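Local coordinates for putative immunoglobulin A1 protease (Bacteroides ovatus, PDB 3N6Z), which is of unproven function but is probably a hydrolase related to immunoglobulin A1 proteases, built as a parallel beta-helix, at residues P97-D101 with N161-T165; I150-L154 with T165-V169. One frame throughout, in Å; residues are numbered along the deposited sequence.

Interaction 1 (P97-D101 with N161-T165); sequences PYEID and NGNKT
Water does much of the joining here: one salt bridge and three bridging waters hold two backbones whose closest CA atoms, those of Glu99 and Lys164, stay 7.5 Å apart. Pro97 is bent (phi/psi -79/-9); from Tyr98 on the chain is extended and leads into strand 100-105. Residues 162-164 form a single 3-10 turn, with Lys164 N to Asn161 O at 2.9 Å and Thr165 N to Gly162 O at 3.1 Å. An Asx turn opens it, Asn161 OD1 accepting from Asn163 N at 2.9 Å. Glu99, chi1 m and chi2 t, points toward the turn; Lys164 leaves sideways with chi1 and chi2 both m, then straightens (chi3, chi4 t), so that NZ donates to Glu99 OE2 at 2.8 Å. In this parallel beta-helix the loop before strand 166-169 thus reaches back past the intervening strand 125-131 to the residues leading into strand 100-105. Water 1 links Lys164 NZ (2.9 Å) to Pro97 O (2.9 Å). Water 2 lies 3.0 Å from Glu99 OE1 and 2.8 Å from Asn163 O. Water 3 donates to Glu99 OE2 (2.7 Å) and accepts from Asn161 ND2 (2.8 Å) and Asn163 ND2 (3.0 Å), while Asn163 OD1 bonds to Gln197.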
loop_
_atom_site.group_PDB
_atom_site.type_symbol
_atom_site.label_atom_id
_atom_site.label_comp_id
_atom_site.label_asym_id
_atom_site.label_seq_id
_atom_site.Cartn_x
_atom_site.Cartn_y
_atom_site.Cartn_z
ATOM N N PRO A 97 5.549 18.092 4.944
ATOM C CA PRO A 97 4.818 18.807 6.000
ATOM C C PRO A 97 3.290 18.655 6.013
ATOM O O PRO A 97 2.662 19.116 6.954
ATOM C CB PRO A 97 5.180 20.278 5.708
ATOM C CG PRO A 97 5.244 20.316 4.193
ATOM C CD PRO A 97 6.020 19.032 3.900
ATOM N N TYR A 98 2.706 18.048 4.981
ATOM C CA TYR A 98 1.255 18.056 4.793
ATOM C C TYR A 98 0.602 16.787 5.309
ATOM O O TYR A 98 0.715 15.738 4.665
ATOM C CB TYR A 98 0.958 18.187 3.298
ATOM C CG TYR A 98 1.527 19.435 2.650
ATOM C CD1 TYR A 98 1.299 20.693 3.195
ATOM C CD2 TYR A 98 2.263 19.350 1.498
ATOM C CE1 TYR A 98 1.791 21.840 2.585
ATOM C CE2 TYR A 98 2.749 20.474 0.874
ATOM C CZ TYR A 98 2.517 21.722 1.420
ATOM O OH TYR A 98 2.975 22.866 0.811
ATOM N N GLU A 99 -0.153 16.905 6.405
ATOM C CA GLU A 99 -0.963 15.824 6.922
ATOM C C GLU A 99 -2.293 15.788 6.164
ATOM O O GLU A 99 -2.857 16.840 5.817
ATOM C CB GLU A 99 -1.211 15.992 8.416
ATOM C CG GLU A 99 0.070 15.921 9.249
ATOM C CD GLU A 99 -0.120 16.399 10.665
ATOM O OE1 GLU A 99 -1.240 16.224 11.211
ATOM O OE2 GLU A 99 0.863 16.911 11.238
ATOM N N ILE A 100 -2.798 14.578 5.941
ATOM C CA ILE A 100 -3.975 14.368 5.098
ATOM C C ILE A 100 -4.905 13.330 5.693
ATOM O O ILE A 100 -4.469 12.295 6.205
ATOM C CB ILE A 100 -3.567 13.921 3.665
ATOM C CG1 ILE A 100 -2.744 15.002 2.967
ATOM C CG2 ILE A 100 -4.806 13.525 2.829
ATOM C CD1 ILE A 100 -2.041 14.533 1.682
ATOM N N ASP A 101 -6.193 13.645 5.683
ATOM C CA ASP A 101 -7.272 12.691 5.944
ATOM C C ASP A 101 -8.029 12.536 4.634
ATOM O O ASP A 101 -8.588 13.486 4.136
ATOM C CB ASP A 101 -8.206 13.160 7.070
ATOM C CG ASP A 101 -9.174 12.090 7.473
ATOM O OD1 ASP A 101 -10.199 11.957 6.785
ATOM O OD2 ASP A 101 -8.894 11.361 8.444
ATOM N N ASN A 161 5.822 13.350 17.265
ATOM C CA ASN A 161 4.445 13.766 17.157
ATOM C C ASN A 161 3.688 12.658 16.421
ATOM O O ASN A 161 3.938 12.403 15.235
ATOM C CB ASN A 161 4.431 15.064 16.363
ATOM C CG ASN A 161 3.062 15.516 15.953
ATOM O OD1 ASN A 161 2.004 14.979 16.362
ATOM N ND2 ASN A 161 3.068 16.582 15.125
ATOM N N GLY A 162 2.743 12.039 17.114
ATOM C CA GLY A 162 1.960 10.927 16.584
ATOM C C GLY A 162 1.148 11.260 15.357
ATOM O O GLY A 162 0.717 10.358 14.617
ATOM N N ASN A 163 0.953 12.560 15.091
ATOM C CA ASN A 163 0.292 12.976 13.859
ATOM C C ASN A 163 1.105 12.662 12.607
ATOM O O ASN A 163 0.576 12.760 11.498
ATOM C CB ASN A 163 -0.047 14.459 13.911
ATOM C CG ASN A 163 -1.125 14.789 14.926
ATOM O OD1 ASN A 163 -1.915 13.925 15.353
ATOM N ND2 ASN A 163 -1.195 16.072 15.280
ATOM N N LYS A 164 2.364 12.210 12.770
ATOM C CA LYS A 164 3.202 11.798 11.642
ATOM C C LYS A 164 3.133 10.297 11.339
ATOM O O LYS A 164 3.741 9.842 10.349
ATOM C CB LYS A 164 4.646 12.268 11.897
ATOM C CG LYS A 164 4.754 13.794 12.129
ATOM C CD LYS A 164 4.031 14.645 11.100
ATOM C CE LYS A 164 4.287 16.115 11.218
ATOM N NZ LYS A 164 3.438 16.932 10.265
ATOM N N THR A 165 2.373 9.533 12.122
ATOM C CA THR A 165 2.058 8.146 11.762
ATOM C C THR A 165 1.014 8.161 10.638
ATOM O O THR A 165 0.377 9.179 10.368
ATOM C CB THR A 165 1.504 7.339 12.987
ATOM O OG1 THR A 165 0.296 7.984 13.456
ATOM C CG2 THR A 165 2.532 7.263 14.130
HETATM O O HOH W 1 4.148 19.640 9.375
HETATM O O HOH W 2 -2.154 13.377 11.110
HETATM O O HOH W 3 0.847 17.714 13.828
#

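Interaction 2 (I150-L154 with T165-V169); sequences ITGYL and TGRIV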
loop_
_atom_site.group_PDB
_atom_site.type_symbol
_atom_site.label_atom_id
_atom_site.label_comp_id
_atom_site.label_asym_id
_atom_site.label_seq_id
_atom_site.Cartn_x
_atom_site.Cartn_y
_atom_site.Cartn_z
ATOM N N ILE A 150 -0.449 3.650 -3.401
ATOM C CA ILE A 150 -1.095 4.645 -2.558
ATOM C C ILE A 150 -0.083 5.629 -1.960
ATOM O O ILE A 150 -0.323 6.843 -1.954
ATOM C CB ILE A 150 -1.977 3.986 -1.464
ATOM C CG1 ILE A 150 -3.016 3.050 -2.134
ATOM C CG2 ILE A 150 -2.665 5.067 -0.600
ATOM C CD1 ILE A 150 -4.159 2.520 -1.247
ATOM N N THR A 151 1.074 5.135 -1.532
ATOM C CA THR A 151 2.084 6.019 -0.960
ATOM C C THR A 151 3.461 5.417 -1.044
ATOM O O THR A 151 3.615 4.188 -1.146
ATOM C CB THR A 151 1.710 6.401 0.492
ATOM O OG1 THR A 151 2.455 7.537 0.918
ATOM C CG2 THR A 151 1.926 5.204 1.440
ATOM N N GLY A 152 4.458 6.278 -0.963
ATOM C CA GLY A 152 5.857 5.849 -0.819
ATOM C C GLY A 152 6.095 5.413 0.606
ATOM O O GLY A 152 6.291 4.223 0.834
ATOM N N TYR A 153 6.039 6.347 1.550
ATOM C CA TYR A 153 6.039 6.056 2.982
ATOM C C TYR A 153 4.638 6.150 3.527
ATOM O O TYR A 153 3.908 7.112 3.242
ATOM C CB TYR A 153 6.923 7.044 3.764
ATOM C CG TYR A 153 8.342 6.619 3.881
ATOM C CD1 TYR A 153 9.189 6.629 2.795
ATOM C CD2 TYR A 153 8.809 6.125 5.093
ATOM C CE1 TYR A 153 10.523 6.180 2.929
ATOM C CE2 TYR A 153 10.093 5.698 5.245
ATOM C CZ TYR A 153 10.946 5.707 4.189
ATOM O OH TYR A 153 12.228 5.223 4.393
ATOM N N LEU A 154 4.286 5.170 4.367
ATOM C CA LEU A 154 3.102 5.226 5.204
ATOM C C LEU A 154 3.576 5.515 6.628
ATOM O O LEU A 154 4.130 4.652 7.309
ATOM C CB LEU A 154 2.302 3.942 5.162
ATOM C CG LEU A 154 1.013 3.951 6.004
ATOM C CD1 LEU A 154 0.130 5.137 5.637
ATOM C CD2 LEU A 154 0.276 2.613 5.857
ATOM N N THR A 165 2.373 9.533 12.122
ATOM C CA THR A 165 2.058 8.146 11.762
ATOM C C THR A 165 1.014 8.161 10.638
ATOM O O THR A 165 0.377 9.179 10.368
ATOM C CB THR A 165 1.504 7.339 12.987
ATOM O OG1 THR A 165 0.296 7.984 13.456
ATOM C CG2 THR A 165 2.532 7.263 14.130
ATOM N N GLY A 166 0.857 7.037 9.980
ATOM C CA GLY A 166 -0.100 6.912 8.880
ATOM C C GLY A 166 -0.778 5.573 8.824
ATOM O O GLY A 166 -0.172 4.566 9.158
ATOM N N ARG A 167 -2.051 5.566 8.400
ATOM C CA ARG A 167 -2.848 4.354 8.327
ATOM C C ARG A 167 -3.590 4.297 6.993
ATOM O O ARG A 167 -4.121 5.322 6.521
ATOM C CB ARG A 167 -3.855 4.316 9.450
ATOM C CG ARG A 167 -3.199 4.233 10.830
ATOM C CD ARG A 167 -4.069 4.768 11.943
ATOM N NE ARG A 167 -4.256 6.217 11.809
ATOM C CZ ARG A 167 -3.340 7.142 12.120
ATOM N NH1 ARG A 167 -2.198 6.805 12.682
ATOM N NH2 ARG A 167 -3.580 8.421 11.845
ATOM N N ILE A 168 -3.645 3.098 6.424
ATOM C CA ILE A 168 -4.419 2.806 5.220
ATOM C C ILE A 168 -5.349 1.665 5.582
ATOM O O ILE A 168 -4.900 0.572 5.960
ATOM C CB ILE A 168 -3.534 2.445 4.006
ATOM C CG1 ILE A 168 -2.682 3.667 3.614
ATOM C CG2 ILE A 168 -4.403 1.955 2.834
ATOM C CD1 ILE A 168 -1.640 3.390 2.512
ATOM N N VAL A 169 -6.661 1.893 5.448
ATOM C CA VAL A 169 -7.678 0.967 5.929
ATOM C C VAL A 169 -8.799 0.823 4.865
ATOM O O VAL A 169 -9.292 1.834 4.332
ATOM C CB VAL A 169 -8.231 1.461 7.294
ATOM C CG1 VAL A 169 -9.263 0.511 7.839
ATOM C CG2 VAL A 169 -7.080 1.635 8.305
#
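How two successive segments of one beta-helix coil fill its interior is illustrated by residues 150-154 and 165-169, between which no hydrogen bond passes. Leu154, in the tp rotamer, leaves its backbone sideways yet lays CD1 on the backbone of strand 166-169, 3.3 Å from Gly166 C and 3.5 Å from Arg167 N. A side chain at Gly166 would have no room in this geometry, since an ideal CB would sit only 2.8 Å from Leu154 CD1. The same methyl touches Ile168 CG1 at 3.8 Å. Ile168 points toward residues 150-154 in the mt rotamer, so that CD1 extends to Ile150 CG2 at 3.7 Å and Thr151 CG2 at 4.1 Å. Thr151 divides its chemistry: with chi1 t, OG1 turns back to bond Tyr153 O at 2.8 Å across the bend at Gly152, leaving the methyl for Ile168. Leu126 of the preceding coil touches both Leu154 and Ile168, so the apolar column continues. Arg167 points away, NH1 donating to Thr165 OG1 at 2.9 Å and to Glu198 O, and NE paired with Asp129. Cohesion thus rests on van der Waals contact and water exclusion, while Thr151 and Arg167 find polar partners within their own segments or beyond.

Overall arrangement
Between them the two contacts sample the rim and the interior of one beta-helix. Their centres lie 10 Å apart, interaction 1 at the surface, about 17 Å from the centre of the chain, and interaction 2 buried, about 7 Å from it. Along the sequence come 97-101, then 150-154, then 161-165 and 165-169, which meet at Thr165, where the loop enters strand 166-169. All reach the same parallel sheet: strand 125-131 stands between strand 100-105 and the coil carrying 153-154 and 166-169. The excursion separating those last two strands is therefore tied back to the earlier coil at the surface by charge and water, while the strands flanking it are packed inward by apolar side chains.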